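Local coordinates for protein VP1 (Polyomavirus HPyV7, PDB 4PCH) that probably serves as the structural building block of the viral capsid, its jelly-roll core assembling into pentamers, and takes part in attachment to host cells, at residues Leu27-Lys33 against Gly56-Ser62; Thr116-Ala122 against Thr228-Gly234; Ala145-Pro149 against Asn168-Trp174; Pro127-Ile133 against Ala159-Val164. Where two conformers were deposited one is given. Numbering follows the deposited sequence.

Contact 1. Residues Leu27-Lys33 against Gly56-Ser62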
# COMPACT_ATOMS: atom_id res chain seq x y z
N LEU B 27 -10.18 13.41 -22.31
CA LEU B 27 -10.97 14.40 -21.58
C LEU B 27 -9.95 15.31 -20.93
O LEU B 27 -9.03 14.85 -20.25
CB LEU B 27 -11.89 13.82 -20.53
CG LEU B 27 -13.27 13.32 -21.00
CD1 LEU B 27 -13.08 12.25 -22.06
CD2 LEU B 27 -14.15 12.84 -19.87
N LEU B 28 -10.14 16.60 -21.13
CA LEU B 28 -9.23 17.61 -20.65
C LEU B 28 -9.75 18.23 -19.34
O LEU B 28 -10.97 18.32 -19.13
CB LEU B 28 -9.07 18.73 -21.69
CG LEU B 28 -8.64 18.36 -23.11
CD1 LEU B 28 -8.48 19.58 -23.99
CD2 LEU B 28 -7.36 17.53 -23.07
N PRO B 29 -8.84 18.64 -18.47
CA PRO B 29 -9.28 19.22 -17.22
C PRO B 29 -10.01 20.54 -17.41
O PRO B 29 -9.72 21.28 -18.33
CB PRO B 29 -7.98 19.44 -16.46
CG PRO B 29 -6.96 19.60 -17.50
CD PRO B 29 -7.35 18.57 -18.51
N ASN B 30 -10.96 20.75 -16.51
CA ASN B 30 -11.88 21.82 -16.63
C ASN B 30 -12.16 22.48 -15.30
O ASN B 30 -12.69 21.84 -14.41
CB ASN B 30 -13.15 21.18 -17.21
CG ASN B 30 -14.28 22.11 -17.26
OD1 ASN B 30 -14.10 23.30 -17.50
ND2 ASN B 30 -15.48 21.59 -16.98
N PHE B 31 -11.78 23.76 -15.17
CA PHE B 31 -12.06 24.54 -13.97
C PHE B 31 -13.12 25.46 -14.48
O PHE B 31 -12.83 26.61 -14.91
CB PHE B 31 -10.84 25.35 -13.52
CG PHE B 31 -9.75 24.52 -12.91
CD1 PHE B 31 -8.82 23.89 -13.71
CD2 PHE B 31 -9.67 24.37 -11.54
CE1 PHE B 31 -7.83 23.13 -13.17
CE2 PHE B 31 -8.65 23.62 -10.98
CZ PHE B 31 -7.73 23.00 -11.80
N GLY B 32 -14.32 24.90 -14.52
CA GLY B 32 -15.50 25.48 -15.09
C GLY B 32 -15.80 26.85 -14.55
O GLY B 32 -15.64 27.11 -13.33
N LYS B 33 -16.15 27.71 -15.49
CA LYS B 33 -16.57 29.08 -15.26
C LYS B 33 -17.94 29.35 -15.89
O LYS B 33 -18.48 30.45 -15.77
CB LYS B 33 -15.59 30.04 -15.92
CG LYS B 33 -14.17 30.02 -15.40
CD LYS B 33 -13.40 31.19 -15.99
CE LYS B 33 -13.62 32.47 -15.19
NZ LYS B 33 -12.74 32.54 -13.98
N GLY B 56 -13.06 28.91 -12.06
CA GLY B 56 -11.66 28.99 -12.47
C GLY B 56 -10.70 28.45 -11.43
O GLY B 56 -9.57 28.12 -11.77
N ALA B 57 -11.13 28.39 -10.18
CA ALA B 57 -10.31 27.90 -9.07
C ALA B 57 -10.67 26.47 -8.66
O ALA B 57 -9.79 25.67 -8.29
CB ALA B 57 -10.48 28.84 -7.88
N ALA B 58 -11.96 26.17 -8.67
CA ALA B 58 -12.47 24.86 -8.26
C ALA B 58 -12.51 23.89 -9.43
O ALA B 58 -13.06 24.22 -10.50
CB ALA B 58 -13.87 25.02 -7.69
N LEU B 59 -11.97 22.69 -9.24
CA LEU B 59 -12.00 21.68 -10.31
C LEU B 59 -13.42 21.16 -10.52
O LEU B 59 -14.12 20.81 -9.55
CB LEU B 59 -11.06 20.50 -10.02
CG LEU B 59 -10.89 19.50 -11.17
CD1 LEU B 59 -10.21 20.15 -12.37
CD2 LEU B 59 -10.13 18.27 -10.70
N CYS B 60 -13.85 21.11 -11.79
CA CYS B 60 -15.14 20.56 -12.13
C CYS B 60 -15.01 19.25 -12.89
O CYS B 60 -13.97 18.96 -13.43
CB CYS B 60 -15.95 21.57 -12.95
SG CYS B 60 -16.42 23.07 -12.06
N TYR B 61 -16.08 18.46 -12.94
CA TYR B 61 -16.02 17.27 -13.77
C TYR B 61 -15.84 17.65 -15.25
O TYR B 61 -16.40 18.67 -15.73
CB TYR B 61 -17.30 16.46 -13.65
CG TYR B 61 -17.47 15.75 -12.34
CD1 TYR B 61 -16.85 14.53 -12.08
CD2 TYR B 61 -18.30 16.27 -11.36
CE1 TYR B 61 -17.02 13.87 -10.88
CE2 TYR B 61 -18.49 15.61 -10.15
CZ TYR B 61 -17.84 14.42 -9.90
OH TYR B 61 -18.04 13.79 -8.70
N SER B 62 -15.07 16.82 -15.93
CA SER B 62 -14.91 16.83 -17.36
C SER B 62 -15.90 15.86 -17.93
O SER B 62 -16.10 14.79 -17.36
CB SER B 62 -13.50 16.36 -17.72
OG SER B 62 -12.51 17.27 -17.25
O HOH W 1 -11.73 18.31 -14.97
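Two irregular loop segments of the VP1 jelly roll meet here, one leaving strand 9-27 and the other leading into strand 62-67. At the start of the first, L27 sets CD2 3.7 Å from S62 O, while its side chain also reaches F262 of strand 253-271. The CA-to-CB bond of L28 points away from 56-62, and its side chain packs on A155 of a neighbouring subunit, but its carbonyl accepts a short hydrogen bond from S62 OG (2.6 Å to L28 O). P29 CA lies 3.8 Å from S62 OG. N30 is the most heavily bonded residue: its O takes the amide of C60 (C60 N to N30 O, 3.0 Å), and N30 ND2 gives a weak bond to Y61 O (3.3 Å). ND2 also donates to A167 O, its strongest polar partner, and OD1 accepts from N39 N, further along the same loop. F31 lies against G56-L59, with L59 CD1 over its ring face, 3.9 Å from the centroid and 14° off the normal, a CH-pi contact. G32 O receives a weak bond from G56 N (3.4 Å). The backbone angles of G56 would jam a CB against the preceding carbonyl O, and it would also clash with K33 NZ. A water bridges the two segments: it accepts from N30 N (3.0 Å) and donates to C60 O (2.8 Å) and to S62 OG (2.6 Å).

Contact 2. Residues Thr116-Ala122 against Thr228-Gly234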
# COMPACT_ATOMS: atom_id res chain seq x y z
N THR B 116 -4.81 17.29 -1.08
CA THR B 116 -6.04 16.51 -1.25
C THR B 116 -6.20 16.14 -2.72
O THR B 116 -5.89 16.93 -3.61
CB THR B 116 -7.22 17.31 -0.64
OG1 THR B 116 -7.13 17.23 0.79
CG2 THR B 116 -8.57 16.80 -1.07
N GLN B 117 -6.71 14.94 -2.98
CA GLN B 117 -6.75 14.38 -4.33
C GLN B 117 -8.10 13.71 -4.60
O GLN B 117 -8.77 13.24 -3.68
CB GLN B 117 -5.65 13.31 -4.51
CG GLN B 117 -4.25 13.80 -4.16
CD GLN B 117 -3.31 12.70 -3.74
OE1 GLN B 117 -3.15 11.69 -4.43
NE2 GLN B 117 -2.60 12.93 -2.62
N LEU B 118 -8.41 13.64 -5.89
CA LEU B 118 -9.54 12.87 -6.41
C LEU B 118 -9.16 12.30 -7.75
O LEU B 118 -8.70 13.04 -8.62
CB LEU B 118 -10.77 13.75 -6.55
CG LEU B 118 -11.97 13.16 -7.32
CD1 LEU B 118 -12.53 11.95 -6.58
CD2 LEU B 118 -13.05 14.20 -7.61
N TYR B 119 -9.40 11.00 -7.93
CA TYR B 119 -9.20 10.33 -9.23
C TYR B 119 -10.50 9.62 -9.55
O TYR B 119 -10.92 8.74 -8.81
CB TYR B 119 -8.04 9.37 -9.18
CG TYR B 119 -6.80 10.03 -8.64
CD1 TYR B 119 -6.01 10.82 -9.45
CD2 TYR B 119 -6.42 9.89 -7.31
CE1 TYR B 119 -4.89 11.47 -8.96
CE2 TYR B 119 -5.28 10.50 -6.82
CZ TYR B 119 -4.53 11.31 -7.64
OH TYR B 119 -3.41 11.96 -7.18
N PHE B 120 -11.18 10.08 -10.59
CA PHE B 120 -12.54 9.58 -10.88
C PHE B 120 -12.74 9.35 -12.35
O PHE B 120 -12.32 10.18 -13.16
CB PHE B 120 -13.59 10.58 -10.38
CG PHE B 120 -15.00 10.20 -10.72
CD1 PHE B 120 -15.76 9.45 -9.83
CD2 PHE B 120 -15.59 10.64 -11.91
CE1 PHE B 120 -17.07 9.08 -10.12
CE2 PHE B 120 -16.88 10.28 -12.22
CZ PHE B 120 -17.62 9.49 -11.34
N TRP B 121 -13.40 8.24 -12.70
CA TRP B 121 -13.86 8.07 -14.07
C TRP B 121 -15.25 7.43 -14.06
O TRP B 121 -15.64 6.71 -13.12
CB TRP B 121 -12.87 7.24 -14.92
CG TRP B 121 -12.67 5.85 -14.43
CD1 TRP B 121 -11.63 5.39 -13.65
CD2 TRP B 121 -13.53 4.72 -14.66
NE1 TRP B 121 -11.82 4.06 -13.37
CE2 TRP B 121 -12.96 3.62 -13.98
CE3 TRP B 121 -14.72 4.53 -15.37
CZ2 TRP B 121 -13.55 2.36 -13.98
CZ3 TRP B 121 -15.31 3.28 -15.39
CH2 TRP B 121 -14.72 2.20 -14.68
N ALA B 122 -15.98 7.70 -15.14
CA ALA B 122 -17.27 7.07 -15.42
C ALA B 122 -17.47 6.90 -16.92
O ALA B 122 -16.98 7.69 -17.72
CB ALA B 122 -18.44 7.83 -14.81
N THR B 228 -17.07 10.64 -18.21
CA THR B 228 -16.96 11.68 -17.18
C THR B 228 -15.67 11.41 -16.41
O THR B 228 -15.32 10.26 -16.20
CB THR B 228 -18.17 11.66 -16.22
OG1 THR B 228 -19.40 11.63 -16.96
CG2 THR B 228 -18.19 12.90 -15.32
N SER B 229 -14.94 12.48 -16.07
CA SER B 229 -13.72 12.27 -15.29
C SER B 229 -13.41 13.45 -14.38
O SER B 229 -13.94 14.53 -14.56
CB SER B 229 -12.53 11.95 -16.20
OG SER B 229 -12.12 13.05 -16.97
N ALA B 230 -12.57 13.20 -13.38
CA ALA B 230 -11.96 14.28 -12.62
C ALA B 230 -10.71 13.74 -11.99
O ALA B 230 -10.72 12.64 -11.38
CB ALA B 230 -12.90 14.77 -11.53
N ASP B 231 -9.62 14.49 -12.13
CA ASP B 231 -8.32 14.08 -11.63
C ASP B 231 -7.62 15.28 -11.01
O ASP B 231 -7.01 16.09 -11.70
CB ASP B 231 -7.50 13.45 -12.75
CG ASP B 231 -8.06 12.11 -13.19
OD1 ASP B 231 -7.85 11.08 -12.47
OD2 ASP B 231 -8.81 12.09 -14.20
N MET B 232 -7.77 15.39 -9.70
CA MET B 232 -7.08 16.41 -8.91
C MET B 232 -5.92 15.72 -8.23
O MET B 232 -6.12 14.85 -7.39
CB MET B 232 -8.01 17.00 -7.86
CG MET B 232 -7.28 18.01 -6.97
SD MET B 232 -8.35 18.97 -5.89
CE MET B 232 -9.08 17.67 -4.93
N VAL B 233 -4.72 16.06 -8.68
CA VAL B 233 -3.49 15.43 -8.20
C VAL B 233 -3.01 16.06 -6.91
O VAL B 233 -2.28 15.43 -6.16
CB VAL B 233 -2.38 15.47 -9.29
CG1 VAL B 233 -1.20 14.62 -8.87
CG2 VAL B 233 -2.87 14.99 -10.63
N GLY B 234 -3.43 17.30 -6.63
CA GLY B 234 -3.12 17.97 -5.36
C GLY B 234 -3.05 19.47 -5.57
O GLY B 234 -3.74 19.98 -6.47
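This is a regular antiparallel strand pair in the jelly-roll core of VP1, where strand 117-124 runs beside strand 224-236; the axes of 117-122 and 228-234 approach to 4.6 Å, with N-to-C directions 157° apart. Three hydrogen-bonded pairs carry the register. L118 N donates to M232 O at 3.0 Å. In return, M232 N donates to L118 O at 2.7 Å. F120 with A230 and A122 with T228 repeat the pattern. Between them, Y119-D231 and W121-S229 are non-hydrogen-bonded pairs, closed by CA-H...O contacts such as D231 CA to L118 O (3.2 Å). L118, F120, A122, T228, A230 and M232 share one face of the sheet. There L118 CD2 lies 4.0 Å from A230 CB, V171 covers both, and the F120 ring meets Y61 edge-to-face. The other face carries Y119, W121, S229 and D231, whose carboxylate forms a salt bridge with R260 of strand 253-271. F120 and M232 also touch a neighbouring subunit, at its Y202 and P96, so the pair reaches the pentamer interface. On its other edge strand 224-236 carries a classic beta bulge, V233 and G234 both facing Q255 of strand 253-271; toward 116-122, G234 CA lies 3.4 Å from T116 O.

Contact 3. Residues Ala145-Pro149 against Asn168-Trp174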
# COMPACT_ATOMS: atom_id res chain seq x y z
N ALA B 145 -21.80 31.02 -10.63
CA ALA B 145 -21.40 30.46 -11.93
C ALA B 145 -21.25 28.95 -11.90
O ALA B 145 -21.23 28.29 -12.96
CB ALA B 145 -20.12 31.12 -12.41
N LEU B 146 -21.16 28.39 -10.70
CA LEU B 146 -21.03 26.97 -10.50
C LEU B 146 -22.37 26.34 -10.12
O LEU B 146 -23.24 27.01 -9.56
CB LEU B 146 -19.99 26.70 -9.39
CG LEU B 146 -18.62 27.29 -9.68
CD1 LEU B 146 -17.72 27.17 -8.47
CD2 LEU B 146 -17.99 26.67 -10.91
N GLU B 147 -22.52 25.05 -10.40
CA GLU B 147 -23.75 24.32 -10.04
C GLU B 147 -23.81 24.12 -8.52
O GLU B 147 -23.02 23.34 -7.92
CB GLU B 147 -23.81 22.94 -10.73
CG GLU B 147 -24.28 22.99 -12.19
CD GLU B 147 -25.79 23.26 -12.38
OE1 GLU B 147 -26.55 23.36 -11.41
OE2 GLU B 147 -26.25 23.36 -13.53
N GLY B 148 -24.76 24.83 -7.90
CA GLY B 148 -24.91 24.79 -6.44
C GLY B 148 -25.57 23.47 -6.04
O GLY B 148 -26.58 23.10 -6.64
N PRO B 149 -25.04 22.82 -5.01
CA PRO B 149 -25.52 21.51 -4.58
C PRO B 149 -26.73 21.51 -3.68
O PRO B 149 -27.17 20.43 -3.28
CB PRO B 149 -24.35 20.98 -3.76
CG PRO B 149 -23.85 22.20 -3.08
CD PRO B 149 -23.90 23.24 -4.17
N ASN B 168 -19.71 22.80 -15.44
CA ASN B 168 -19.57 23.58 -14.20
C ASN B 168 -20.07 22.92 -12.90
O ASN B 168 -20.62 23.59 -12.04
CB ASN B 168 -20.21 24.93 -14.39
CG ASN B 168 -21.73 24.85 -14.56
OD1 ASN B 168 -22.28 23.83 -15.01
ND2 ASN B 168 -22.40 25.93 -14.21
N PHE B 169 -19.85 21.63 -12.79
CA PHE B 169 -20.16 20.86 -11.59
C PHE B 169 -18.88 20.63 -10.78
O PHE B 169 -18.07 19.79 -11.11
CB PHE B 169 -20.73 19.49 -11.97
CG PHE B 169 -22.18 19.52 -12.39
CD1 PHE B 169 -22.54 19.75 -13.69
CD2 PHE B 169 -23.18 19.24 -11.47
CE1 PHE B 169 -23.87 19.76 -14.07
CE2 PHE B 169 -24.52 19.23 -11.85
CZ PHE B 169 -24.87 19.50 -13.15
N PRO B 170 -18.73 21.35 -9.66
CA PRO B 170 -17.50 21.13 -8.89
C PRO B 170 -17.44 19.77 -8.22
O PRO B 170 -18.41 19.34 -7.62
CB PRO B 170 -17.58 22.23 -7.81
CG PRO B 170 -18.48 23.26 -8.38
CD PRO B 170 -19.53 22.44 -9.11
N VAL B 171 -16.26 19.15 -8.25
CA VAL B 171 -16.06 17.83 -7.70
C VAL B 171 -16.13 17.86 -6.17
O VAL B 171 -16.41 16.86 -5.53
CB VAL B 171 -14.72 17.22 -8.18
CG1 VAL B 171 -14.67 17.17 -9.70
CG2 VAL B 171 -13.52 17.98 -7.62
N GLU B 172 -15.90 19.04 -5.58
CA GLU B 172 -16.05 19.22 -4.14
C GLU B 172 -17.50 19.16 -3.65
O GLU B 172 -17.72 19.02 -2.45
CB GLU B 172 -15.45 20.55 -3.72
CG GLU B 172 -13.96 20.59 -3.82
CD GLU B 172 -13.44 22.01 -3.84
OE1 GLU B 172 -13.61 22.71 -2.83
OE2 GLU B 172 -12.84 22.39 -4.85
N LEU B 173 -18.49 19.26 -4.56
CA LEU B 173 -19.89 19.43 -4.18
C LEU B 173 -20.87 18.37 -4.74
O LEU B 173 -22.06 18.37 -4.40
CB LEU B 173 -20.36 20.81 -4.63
CG LEU B 173 -19.53 22.02 -4.19
CD1 LEU B 173 -20.03 23.31 -4.87
CD2 LEU B 173 -19.60 22.14 -2.66
N TRP B 174 -20.37 17.48 -5.60
CA TRP B 174 -21.24 16.56 -6.36
C TRP B 174 -20.61 15.18 -6.34
O TRP B 174 -19.45 15.06 -6.79
CB TRP B 174 -21.42 17.04 -7.79
CG TRP B 174 -22.19 18.33 -7.91
CD1 TRP B 174 -21.69 19.59 -8.04
CD2 TRP B 174 -23.61 18.46 -7.88
NE1 TRP B 174 -22.72 20.50 -8.09
CE2 TRP B 174 -23.91 19.82 -8.01
CE3 TRP B 174 -24.67 17.54 -7.77
CZ2 TRP B 174 -25.22 20.29 -8.03
CZ3 TRP B 174 -25.97 18.02 -7.78
CH2 TRP B 174 -26.23 19.38 -7.90
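Two loops from the region outside the main jelly-roll sheet fit together here through a row of small projections and hollows. E147 has the most area covered of any residue here; its CG sits over the face of the F169 ring, 3.6 Å from the centroid and 9° off the normal, in a CH-pi contact. Next to it, the P170 ring projects toward 145-149, its CG 3.9 Å from L146 CB and its CD 3.8 Å from E147 O. Further along, P149 lies in a shallow notch between L173 and W174, with CD 3.9 Å from L173 CD1 and CA 3.7 Å from W174 CZ2. V171 and E172, out of reach of 145-149, pack on P96 and M98 of a neighbouring subunit. Three hydrogen bonds pin the fit: N168 ND2 to A145 O, E147 N to N168 O, and W174 NE1 to E147 O, each 2.9 Å long. E147 is thus bound through both its amide and its carbonyl, while its carboxylate forms a salt bridge with K162. All three bonds end on backbone carbonyls, and two start from side-chain N-H groups, so N168 and W174 tie the 168-174 loop to the main chain of 145-147.

Contact 4. Residues Pro127-Ile133 against Ala159-Val164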
# COMPACT_ATOMS: atom_id res chain seq x y z
N PRO B 127 -25.71 10.71 -19.18
CA PRO B 127 -24.86 11.43 -18.20
C PRO B 127 -24.88 10.82 -16.82
O PRO B 127 -25.84 10.18 -16.43
CB PRO B 127 -25.47 12.85 -18.15
CG PRO B 127 -26.57 12.87 -19.12
CD PRO B 127 -26.74 11.55 -19.79
N LEU B 128 -23.79 11.06 -16.10
CA LEU B 128 -23.59 10.60 -14.74
C LEU B 128 -24.61 11.18 -13.77
O LEU B 128 -24.77 12.39 -13.70
CB LEU B 128 -22.19 11.00 -14.30
CG LEU B 128 -21.78 10.62 -12.87
CD1 LEU B 128 -21.56 9.13 -12.74
CD2 LEU B 128 -20.53 11.33 -12.37
N ASP B 129 -25.29 10.31 -13.02
CA ASP B 129 -26.18 10.76 -11.93
C ASP B 129 -25.32 11.12 -10.71
O ASP B 129 -24.46 10.30 -10.28
CB ASP B 129 -27.15 9.64 -11.55
CG ASP B 129 -28.06 9.24 -12.69
OD1 ASP B 129 -28.82 10.11 -13.21
OD2 ASP B 129 -28.06 8.03 -13.03
N VAL B 130 -25.57 12.31 -10.15
CA VAL B 130 -24.82 12.80 -8.97
C VAL B 130 -25.77 13.30 -7.88
O VAL B 130 -26.93 13.65 -8.13
CB VAL B 130 -23.83 13.95 -9.32
CG1 VAL B 130 -22.60 13.38 -9.99
CG2 VAL B 130 -24.49 15.01 -10.19
N ILE B 131 -25.24 13.32 -6.66
CA ILE B 131 -25.93 13.88 -5.52
C ILE B 131 -25.20 15.15 -5.09
O ILE B 131 -23.95 15.18 -5.02
CB ILE B 131 -25.97 12.89 -4.34
CG1 ILE B 131 -26.51 11.53 -4.75
CG2 ILE B 131 -26.82 13.47 -3.21
CD1 ILE B 131 -26.43 10.51 -3.65
N GLY B 132 -25.96 16.21 -4.87
CA GLY B 132 -25.40 17.48 -4.39
C GLY B 132 -25.26 17.48 -2.89
O GLY B 132 -26.23 17.23 -2.20
N ILE B 133 -24.05 17.72 -2.38
CA ILE B 133 -23.82 17.75 -0.94
C ILE B 133 -22.95 18.94 -0.62
O ILE B 133 -21.88 19.09 -1.20
CB ILE B 133 -23.05 16.50 -0.43
CG1 ILE B 133 -23.86 15.24 -0.74
CG2 ILE B 133 -22.78 16.64 1.06
CD1 ILE B 133 -25.07 15.06 0.12
N ALA B 159 -31.69 15.04 -0.64
CA ALA B 159 -30.53 15.75 -1.18
C ALA B 159 -30.74 15.95 -2.68
O ALA B 159 -31.29 15.08 -3.35
CB ALA B 159 -29.26 14.96 -0.95
N LEU B 160 -30.31 17.10 -3.19
CA LEU B 160 -30.50 17.43 -4.61
C LEU B 160 -29.83 16.38 -5.51
O LEU B 160 -28.69 15.99 -5.29
CB LEU B 160 -29.91 18.80 -4.88
CG LEU B 160 -29.95 19.43 -6.27
CD1 LEU B 160 -31.37 19.49 -6.79
CD2 LEU B 160 -29.30 20.82 -6.18
N ARG B 161 -30.56 15.98 -6.55
CA ARG B 161 -30.02 15.06 -7.55
C ARG B 161 -30.06 15.71 -8.91
O ARG B 161 -31.03 16.39 -9.26
CB ARG B 161 -30.80 13.76 -7.53
CG ARG B 161 -30.35 12.91 -6.37
CD ARG B 161 -31.24 11.73 -6.13
NE ARG B 161 -30.50 10.72 -5.40
CZ ARG B 161 -30.39 10.71 -4.07
NH1 ARG B 161 -30.95 11.67 -3.34
NH2 ARG B 161 -29.71 9.74 -3.48
N LYS B 162 -28.99 15.52 -9.66
CA LYS B 162 -28.84 16.07 -11.01
C LYS B 162 -27.96 15.13 -11.81
O LYS B 162 -27.37 14.18 -11.27
CB LYS B 162 -28.18 17.46 -11.00
CG LYS B 162 -29.02 18.61 -10.48
CD LYS B 162 -28.60 19.92 -11.13
CE LYS B 162 -29.57 21.01 -10.72
NZ LYS B 162 -29.11 22.36 -11.12
N GLN B 163 -27.91 15.37 -13.12
CA GLN B 163 -26.94 14.67 -13.97
C GLN B 163 -25.86 15.62 -14.46
O GLN B 163 -26.12 16.79 -14.69
CB GLN B 163 -27.66 14.03 -15.17
CG GLN B 163 -28.79 13.13 -14.77
CD GLN B 163 -29.35 12.35 -15.96
OE1 GLN B 163 -29.30 11.12 -16.00
NE2 GLN B 163 -29.84 13.07 -16.96
N VAL B 164 -24.65 15.09 -14.65
CA VAL B 164 -23.51 15.92 -15.04
C VAL B 164 -23.56 16.16 -16.55
O VAL B 164 -23.03 15.35 -17.33
CB VAL B 164 -22.17 15.34 -14.58
CG1 VAL B 164 -21.05 16.33 -14.91
CG2 VAL B 164 -22.17 15.08 -13.10
O HOH W 2 -21.75 12.80 -17.38
O HOH W 3 -30.11 12.02 -11.38
O HOH W 4 -28.12 19.03 -1.28
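I131 lays its CG1 over one face of the R161 guanidinium, with CD1 3.4 Å from R161 NH2, so that an aliphatic chain covers a charged group whose NE is salt-bridged to D177. I131 CG2 also meets A159 CB at 3.6 Å. The backbones beneath run antiparallel: the axes of 129-132 and 161-163 approach to 4.7 Å, with N-to-C directions 141° apart. V130 and K162 form the hydrogen-bonded pair, V130 N to K162 O at 2.8 Å and K162 N to V130 O at 3.2 Å; D129-Q163 and I131-R161 are non-hydrogen-bonded pairs. Two more bonds continue the pattern at the ends, V164 N to L128 O (2.9 Å) and G132 N to L160 O (2.8 Å). The pair belongs to a small three-stranded antiparallel sheet, separate from the main jelly-roll sheet, in which 129-132 is the middle strand and 174-176 lies on its far side. V130 faces W174 of that strand and brings CG1 to 3.6 Å from V164 CG2. L128 packs on F120 and A122 of the main sheet, while I131 touches L93 of a neighbouring subunit. A water donates to V164 O (2.9 Å) and accepts from L128 N (3.0 Å).

In the fold
Contact 1 closes first along the chain; contact 2 then encloses the other two, whose segments alternate in the order 127-133, 145-149, 159-164, 168-174. Contact 2 lies in the main jelly-roll sheet, its centre 11 Å from that of contact 1, which S62 N joins to S229 O across strands 62-67 and 224-236. Contacts 3 and 4, with centres 10 Å apart, lie in the region around the three-stranded sheet, linked by the E147-K162 salt bridge. V171 and L128 pack this region onto the sheet, and Y61 connects contact 1 to W174. Contacts 2, 3 and 4 all touch the same neighbouring subunit, while contact 1 touches another, so sheet and loops together help form the pentamer interface.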